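Local coordinates for putative alpha/beta hydrolase fold protein (Candidatus Nitrososphaera gargensis, PDB 5A62), which is a putative alpha/beta-hydrolase-fold enzyme that probably hydrolyses carboxylic esters, at residues N9-Y14 against E57-H62; A118-N123 against K212-V217. All blocks are in the same frame, centred on the assembly; numbering follows the deposited sequence.

Contact 1. Residues N9-Y14 against E57-H62; sequences NSVSTY and ELRGHH
With CG beside its backbone N and the chain extended from CG to NE, Arg59 reaches back along 9-14, while Val11 sets CG2 anti to its carbonyl carbon (CG1 at chi1 179°). That methyl sits over the centre of one guanidinium face, Val11 CG2 lying 3.7 Å from Arg59 CZ, the side chains crossing at about a right angle. Asn9, in the crowded chi1 position (66°), turns OD1 onto Val11 N at 2.9 Å, an Asx turn that leaves ND2 a weak bond to a water also held, in the guanidinium plane, by Arg59 NH2. Glu57 N donates to Tyr14 O, 3.0 Å, nearly along the C=O axis, at the end of the antiparallel pairing of strands 12-18 and 52-56 in the alpha/beta hydrolase sheet. The Glu57 carboxylate runs alongside the Tyr14 ring, OE1 3.6 Å from CD2; its OE2 meets Ile36 N and Arg63, and Tyr14 OH binds Glu16. A second water bridges Thr13 OG1 and Glu57 O. The type II turn Leu58-His61, pinned by His61 ND1 to Arg59 O, sends only Arg59 toward 9-14. Arg59 NE pairs with Asp80 of helix 74-87, so the buried charge is probably balanced while Val11 shields one guanidinium face.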
ATOM      1  N   ASN A   9      -0.540   5.448  18.111  1.00 14.72           N
ATOM      2  CA  ASN A   9      -0.077   5.640  16.740  1.00 14.20           C
ATOM      3  C   ASN A   9       0.173   7.119  16.395  1.00 12.86           C
ATOM      4  O   ASN A   9       0.664   7.444  15.324  1.00 12.71           O
ATOM      5  CB  ASN A   9      -1.018   4.977  15.755  1.00 14.06           C
ATOM      6  CG  ASN A   9      -2.389   5.621  15.726  1.00 15.01           C
ATOM      7  OD1 ASN A   9      -2.541   6.774  15.991  1.00 15.49           O
ATOM      8  ND2 ASN A   9      -3.391   4.848  15.380  1.00 16.68           N
ATOM      9  N   SER A  10      -0.026   8.031  17.363  1.00 11.64           N
ATOM     10  CA  SER A  10       0.196   9.452  17.237  1.00 11.64           C
ATOM     11  C   SER A  10      -0.616  10.157  16.156  1.00 10.59           C
ATOM     12  O   SER A  10      -0.391  11.324  15.910  1.00 12.22           O
ATOM     13  CB  SER A  10       1.661   9.784  17.094  1.00 13.24           C
ATOM     14  OG  SER A  10       2.411   9.173  18.163  1.00 16.37           O
ATOM     15  N   VAL A  11      -1.601   9.500  15.599  1.00 11.58           N
ATOM     16  CA  VAL A  11      -2.538  10.180  14.708  1.00 11.00           C
ATOM     17  C   VAL A  11      -3.419  11.094  15.491  1.00 10.82           C
ATOM     18  O   VAL A  11      -4.065  10.635  16.452  1.00 12.72           O
ATOM     19  CB  VAL A  11      -3.366   9.174  13.905  1.00 12.33           C
ATOM     20  CG1 VAL A  11      -4.371   9.857  12.990  1.00 13.66           C
ATOM     21  CG2 VAL A  11      -2.446   8.266  13.006  1.00 12.88           C
ATOM     22  N   SER A  12      -3.501  12.333  15.114  1.00 10.09           N
ATOM     23  CA  SER A  12      -4.433  13.303  15.733  1.00 11.03           C
ATOM     24  C   SER A  12      -5.481  13.690  14.694  1.00  9.87           C
ATOM     25  O   SER A  12      -5.240  14.491  13.807  1.00 10.89           O
ATOM     26  CB  SER A  12      -3.683  14.473  16.195  1.00 12.93           C
ATOM     27  OG  SER A  12      -4.503  15.335  16.890  1.00 17.02           O
ATOM     28  N   THR A  13      -6.656  13.088  14.821  1.00  8.86           N
ATOM     29  CA  THR A  13      -7.740  13.288  13.906  1.00  9.15           C
ATOM     30  C   THR A  13      -8.466  14.541  14.220  1.00  8.94           C
ATOM     31  O   THR A  13      -9.022  14.710  15.331  1.00  9.64           O
ATOM     32  CB  THR A  13      -8.740  12.129  14.022  1.00  9.80           C
ATOM     33  OG1 THR A  13      -8.091  10.911  13.546  1.00 10.72           O
ATOM     34  CG2 THR A  13      -9.985  12.382  13.264  1.00  9.77           C
ATOM     35  N   TYR A  14      -8.557  15.426  13.256  1.00  8.29           N
ATOM     36  CA  TYR A  14      -9.436  16.572  13.340  1.00  8.72           C
ATOM     37  C   TYR A  14     -10.826  16.179  13.026  1.00  9.68           C
ATOM     38  O   TYR A  14     -11.090  15.515  11.992  1.00  9.83           O
ATOM     39  CB  TYR A  14      -9.020  17.707  12.410  1.00  8.91           C
ATOM     40  CG  TYR A  14      -9.896  18.890  12.512  1.00 10.23           C
ATOM     41  CD1 TYR A  14      -9.698  19.840  13.535  1.00 11.71           C
ATOM     42  CD2 TYR A  14     -10.962  19.047  11.683  1.00 11.02           C
ATOM     43  CE1 TYR A  14     -10.598  20.912  13.656  1.00 12.10           C
ATOM     44  CE2 TYR A  14     -11.826  20.124  11.787  1.00 11.56           C
ATOM     45  CZ  TYR A  14     -11.607  21.014  12.793  1.00 12.34           C
ATOM     46  OH  TYR A  14     -12.506  22.068  12.944  1.00 14.46           O
ATOM     47  N   GLU A  57     -11.380  14.465   9.237  1.00  7.50           N
ATOM     48  CA  GLU A  57     -10.367  14.487   8.225  1.00  7.41           C
ATOM     49  C   GLU A  57      -9.501  13.263   8.350  1.00  7.99           C
ATOM     50  O   GLU A  57      -8.958  12.934   9.385  1.00  8.08           O
ATOM     51  CB  GLU A  57      -9.606  15.810   8.247  1.00  7.69           C
ATOM     52  CG  GLU A  57     -10.524  16.940   7.784  1.00  8.31           C
ATOM     53  CD  GLU A  57     -10.131  18.362   7.926  1.00  9.03           C
ATOM     54  OE1 GLU A  57      -9.154  18.692   8.601  1.00  9.43           O
ATOM     55  OE2 GLU A  57     -10.839  19.155   7.265  1.00  9.12           O
ATOM     56  N   LEU A  58      -9.368  12.563   7.210  1.00  7.40           N
ATOM     57  CA  LEU A  58      -8.499  11.418   7.067  1.00  7.39           C
ATOM     58  C   LEU A  58      -7.041  11.718   7.308  1.00  6.77           C
ATOM     59  O   LEU A  58      -6.603  12.836   7.163  1.00  6.74           O
ATOM     60  CB  LEU A  58      -8.644  10.833   5.671  1.00  8.79           C
ATOM     61  CG  LEU A  58     -10.026  10.313   5.317  1.00  9.06           C
ATOM     62  CD1 LEU A  58      -9.973   9.805   3.851  1.00  9.92           C
ATOM     63  CD2 LEU A  58     -10.571   9.289   6.246  1.00  9.85           C
ATOM     64  N   ARG A  59      -6.251  10.690   7.601  1.00  7.13           N
ATOM     65  CA  ARG A  59      -4.799  10.833   7.807  1.00  6.83           C
ATOM     66  C   ARG A  59      -4.193  11.669   6.731  1.00  7.18           C
ATOM     67  O   ARG A  59      -4.428  11.441   5.501  1.00  7.32           O
ATOM     68  CB  ARG A  59      -4.077   9.493   7.805  1.00  8.10           C
ATOM     69  CG  ARG A  59      -4.495   8.626   8.971  1.00  8.26           C
ATOM     70  CD  ARG A  59      -3.607   7.446   9.087  1.00  9.71           C
ATOM     71  NE  ARG A  59      -4.088   6.543  10.135  1.00  9.21           N
ATOM     72  CZ  ARG A  59      -3.365   5.557  10.649  1.00  9.95           C
ATOM     73  NH1 ARG A  59      -2.106   5.384  10.274  1.00 10.26           N
ATOM     74  NH2 ARG A  59      -3.952   4.807  11.597  1.00 10.90           N
ATOM     75  N   GLY A  60      -3.449  12.678   7.117  1.00  7.62           N
ATOM     76  CA  GLY A  60      -2.688  13.456   6.168  1.00  7.29           C
ATOM     77  C   GLY A  60      -3.472  14.434   5.322  1.00  7.49           C
ATOM     78  O   GLY A  60      -2.951  15.026   4.328  1.00  9.54           O
ATOM     79  N   HIS A  61      -4.765  14.615   5.625  1.00  7.08           N
ATOM     80  CA  HIS A  61      -5.631  15.509   4.900  1.00  7.29           C
ATOM     81  C   HIS A  61      -5.965  16.696   5.824  1.00  8.40           C
ATOM     82  O   HIS A  61      -6.455  16.541   6.927  1.00  8.78           O
ATOM     83  CB  HIS A  61      -6.913  14.815   4.492  1.00  7.08           C
ATOM     84  CG  HIS A  61      -6.715  13.856   3.356  1.00  6.61           C
ATOM     85  ND1 HIS A  61      -5.905  12.740   3.398  1.00  7.58           N
ATOM     86  CD2 HIS A  61      -7.200  13.919   2.099  1.00  7.05           C
ATOM     87  CE1 HIS A  61      -5.929  12.149   2.207  1.00  7.84           C
ATOM     88  NE2 HIS A  61      -6.698  12.845   1.399  1.00  7.53           N
ATOM     89  N   HIS A  62      -5.583  17.903   5.360  1.00  8.65           N
ATOM     90  CA  HIS A  62      -5.897  19.200   6.021  1.00  9.14           C
ATOM     91  C   HIS A  62      -5.355  19.157   7.431  1.00  8.45           C
ATOM     92  O   HIS A  62      -4.132  19.114   7.627  1.00 11.12           O
ATOM     93  CB  HIS A  62      -7.379  19.510   5.867  1.00  8.55           C
ATOM     94  CG  HIS A  62      -7.804  20.904   6.202  1.00 10.39           C
ATOM     95  ND1 HIS A  62      -6.971  21.987   6.325  1.00 13.20           N
ATOM     96  CD2 HIS A  62      -9.044  21.329   6.453  1.00 10.43           C
ATOM     97  CE1 HIS A  62      -7.721  23.066   6.606  1.00 10.60           C
ATOM     98  NE2 HIS A  62      -8.965  22.696   6.681  1.00 14.12           N
TER
HETATM   99  O   HOH W   1      -2.115   2.823  13.225  1.00 27.34           O
HETATM  100  O   HOH W   2      -8.452  10.516  10.725  1.00  9.66           O

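Contact 2. Residues A118-N123 against K212-V217; sequences AIIMIN and KVFAIV
Strands 118-122 and 212-217 run side by side in parallel, 14° between their directions, in the central sheet of the alpha/beta hydrolase fold. Five backbone hydrogen bonds join them, from Ile119 N to Lys212 O, 2.9 Å, at one end to Asn123 N to Ile216 O at the other. On the face carrying Ala118, Ile120 and Phe214, the ring edge fits beside small Ala118, Phe214 CE1 4.0 Å from Ala118 CB, and Ile120 lies alongside, CG1 3.9 Å from Phe214 CB. Further along, Ile216 sets CD1 against Ile120 CG2 at 4.2 Å. Helix 256-272 packs over this face, Phe265 meeting the Phe214 ring. On the other face Met121 bends at chi3 (-72°) so that CE reaches Val213 CG1, 3.6 Å away, past small Ala215; Ile228 of helix 222-234 touches both Met121 and Ala215. Beyond the strand Asn123 lays OD1 against Val217, 3.4 Å from CG2. OD1 accepts from Gly218 N and ND2 donates to His248 O, so this buried amide ties the strand ends to the loop after strand 239-243. Apart from Lys212, whose CB packs on Ala118 and whose NZ pairs with Asp272, the other side chains are apolar, flanking the backbone bonds.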
ATOM      1  N   ALA A 118     -27.234   2.253   8.302  1.00 11.34           N
ATOM      2  CA  ALA A 118     -27.195   2.431   6.871  1.00 10.39           C
ATOM      3  C   ALA A 118     -25.899   3.088   6.498  1.00 10.28           C
ATOM      4  O   ALA A 118     -25.298   3.826   7.274  1.00 11.15           O
ATOM      5  CB  ALA A 118     -28.319   3.284   6.383  1.00 11.05           C
ATOM      6  N   ILE A 119     -25.507   2.794   5.280  1.00  9.07           N
ATOM      7  CA  ILE A 119     -24.436   3.528   4.621  1.00  8.93           C
ATOM      8  C   ILE A 119     -24.946   4.049   3.285  1.00  8.58           C
ATOM      9  O   ILE A 119     -25.754   3.432   2.616  1.00  9.39           O
ATOM     10  CB  ILE A 119     -23.179   2.744   4.425  1.00  9.49           C
ATOM     11  CG1 ILE A 119     -23.281   1.612   3.438  1.00  9.84           C
ATOM     12  CG2 ILE A 119     -22.662   2.273   5.751  1.00  9.10           C
ATOM     13  CD1 ILE A 119     -21.951   0.903   3.190  1.00 10.51           C
ATOM     14  N   ILE A 120     -24.397   5.225   2.915  1.00  9.19           N
ATOM     15  CA  ILE A 120     -24.715   5.926   1.672  1.00  9.82           C
ATOM     16  C   ILE A 120     -23.403   6.202   1.019  1.00  9.16           C
ATOM     17  O   ILE A 120     -22.666   7.079   1.493  1.00 10.83           O
ATOM     18  CB  ILE A 120     -25.541   7.184   1.874  1.00 10.37           C
ATOM     19  CG1 ILE A 120     -26.819   6.826   2.618  1.00 11.84           C
ATOM     20  CG2 ILE A 120     -25.850   7.793   0.480  1.00 10.61           C
ATOM     21  CD1 ILE A 120     -27.640   8.030   3.033  1.00 12.95           C
ATOM     22  N   MET A 121     -23.095   5.516  -0.055  1.00  9.86           N
ATOM     23  CA  MET A 121     -21.806   5.620  -0.751  1.00  9.83           C
ATOM     24  C   MET A 121     -21.977   6.487  -1.983  1.00 11.39           C
ATOM     25  O   MET A 121     -22.817   6.154  -2.840  1.00 11.98           O
ATOM     26  CB  MET A 121     -21.325   4.256  -1.190  1.00 10.41           C
ATOM     27  CG  MET A 121     -21.099   3.287  -0.044  1.00 11.03           C
ATOM     28  SD  MET A 121     -20.599   1.655  -0.568  1.00 13.37           S
ATOM     29  CE  MET A 121     -22.135   1.035  -1.278  1.00 13.75           C
ATOM     30  N   ILE A 122     -21.267   7.583  -2.094  1.00 10.12           N
ATOM     31  CA  ILE A 122     -21.355   8.512  -3.202  1.00  9.54           C
ATOM     32  C   ILE A 122     -20.082   8.281  -4.014  1.00 10.51           C
ATOM     33  O   ILE A 122     -18.977   8.533  -3.544  1.00 11.30           O
ATOM     34  CB  ILE A 122     -21.445   9.936  -2.758  1.00 11.41           C
ATOM     35  CG1 ILE A 122     -22.621  10.138  -1.780  1.00 12.48           C
ATOM     36  CG2 ILE A 122     -21.504  10.847  -4.003  1.00 13.19           C
ATOM     37  CD1 ILE A 122     -22.727  11.517  -1.203  1.00 14.18           C
ATOM     38  N   ASN A 123     -20.195   7.745  -5.249  1.00  9.63           N
ATOM     39  CA  ASN A 123     -19.074   7.298  -6.055  1.00  9.30           C
ATOM     40  C   ASN A 123     -18.078   6.531  -5.223  1.00  9.86           C
ATOM     41  O   ASN A 123     -16.882   6.813  -5.271  1.00 10.77           O
ATOM     42  CB  ASN A 123     -18.395   8.522  -6.735  1.00 10.53           C
ATOM     43  CG  ASN A 123     -19.282   9.181  -7.774  1.00 12.51           C
ATOM     44  OD1 ASN A 123     -20.117   8.514  -8.413  1.00 12.97           O
ATOM     45  ND2 ASN A 123     -19.091  10.487  -7.931  1.00 14.80           N
ATOM     46  N   LYS A 212     -28.627  -1.243   5.845  1.00 13.14           N
ATOM     47  CA  LYS A 212     -29.219  -0.683   4.618  1.00 12.86           C
ATOM     48  C   LYS A 212     -28.087  -0.086   3.786  1.00 12.64           C
ATOM     49  O   LYS A 212     -27.350   0.706   4.322  1.00 13.73           O
ATOM     50  CB  LYS A 212     -30.240   0.384   4.903  1.00 16.63           C
ATOM     51  CG  LYS A 212     -31.533  -0.132   5.522  1.00 21.08           C
ATOM     52  CD  LYS A 212     -32.459   1.086   5.640  1.00 25.94           C
ATOM     53  CE  LYS A 212     -33.831   0.843   6.258  1.00 30.98           C
ATOM     54  NZ  LYS A 212     -34.384  -0.504   5.954  1.00 34.99           N
ATOM     55  N   VAL A 213     -27.981  -0.460   2.529  1.00 11.29           N
ATOM     56  CA  VAL A 213     -26.922  -0.030   1.651  1.00 11.64           C
ATOM     57  C   VAL A 213     -27.544   0.834   0.573  1.00 11.59           C
ATOM     58  O   VAL A 213     -28.440   0.406  -0.128  1.00 12.62           O
ATOM     59  CB  VAL A 213     -26.166  -1.173   1.022  1.00 11.46           C
ATOM     60  CG1 VAL A 213     -25.013  -0.619   0.193  1.00 12.40           C
ATOM     61  CG2 VAL A 213     -25.601  -2.127   2.086  1.00 13.06           C
ATOM     62  N   PHE A 214     -27.061   2.030   0.438  1.00 10.23           N
ATOM     63  CA  PHE A 214     -27.464   2.946  -0.573  1.00 11.22           C
ATOM     64  C   PHE A 214     -26.234   3.428  -1.339  1.00 11.09           C
ATOM     65  O   PHE A 214     -25.154   3.543  -0.791  1.00 10.93           O
ATOM     66  CB  PHE A 214     -28.143   4.175   0.007  1.00 12.39           C
ATOM     67  CG  PHE A 214     -29.357   3.902   0.851  1.00 12.81           C
ATOM     68  CD1 PHE A 214     -29.274   3.721   2.221  1.00 13.17           C
ATOM     69  CD2 PHE A 214     -30.608   3.944   0.269  1.00 14.34           C
ATOM     70  CE1 PHE A 214     -30.427   3.527   2.973  1.00 15.98           C
ATOM     71  CE2 PHE A 214     -31.746   3.739   1.024  1.00 14.84           C
ATOM     72  CZ  PHE A 214     -31.668   3.534   2.356  1.00 15.65           C
ATOM     73  N   ALA A 215     -26.389   3.733  -2.602  1.00 10.59           N
ATOM     74  CA  ALA A 215     -25.314   4.278  -3.421  1.00 10.60           C
ATOM     75  C   ALA A 215     -25.875   5.322  -4.381  1.00 10.98           C
ATOM     76  O   ALA A 215     -26.961   5.178  -4.957  1.00 11.76           O
ATOM     77  CB  ALA A 215     -24.586   3.231  -4.188  1.00 11.61           C
ATOM     78  N   ILE A 216     -25.153   6.400  -4.518  1.00 10.15           N
ATOM     79  CA  ILE A 216     -25.359   7.466  -5.528  1.00 11.64           C
ATOM     80  C   ILE A 216     -24.120   7.531  -6.384  1.00 11.97           C
ATOM     81  O   ILE A 216     -23.038   7.736  -5.831  1.00 11.91           O
ATOM     82  CB  ILE A 216     -25.625   8.804  -4.854  1.00 13.09           C
ATOM     83  CG1 ILE A 216     -26.758   8.682  -3.816  1.00 12.96           C
ATOM     84  CG2 ILE A 216     -25.929   9.858  -5.915  1.00 16.14           C
ATOM     85  CD1 ILE A 216     -27.060   9.915  -2.985  1.00 14.28           C
ATOM     86  N   VAL A 217     -24.237   7.332  -7.704  1.00 11.99           N
ATOM     87  CA  VAL A 217     -23.091   7.285  -8.574  1.00 12.67           C
ATOM     88  C   VAL A 217     -23.319   8.201  -9.759  1.00 12.83           C
ATOM     89  O   VAL A 217     -24.431   8.219 -10.296  1.00 13.55           O
ATOM     90  CB  VAL A 217     -22.777   5.846  -9.006  1.00 15.13           C
ATOM     91  CG1 VAL A 217     -23.851   5.198  -9.808  1.00 19.67           C
ATOM     92  CG2 VAL A 217     -21.486   5.768  -9.802  1.00 13.37           C
TER

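From the N terminus, the chain passes through 9-14 into strand 12-18, then strand 25-29, helix 40-48 and strand 52-56 before 57-62 returns to close the loop of contact 1. Strand 93-98 and helix 100-111 follow, leading into 118-123; 88 residues, more than half helical and without a strand, then separate it from 212-217, where contact 2 closes. The two loops therefore lie in series, neither nested nor crossed. Both reach the same sheet on opposite sides of the chain's centre, with centres about 24 Å apart and nearest atoms about 12 Å apart. Contact 1 ties strand 12-18 and the loop before it to the loop after strand 52-56; contact 2 joins neighbouring parallel strands across that helical connection.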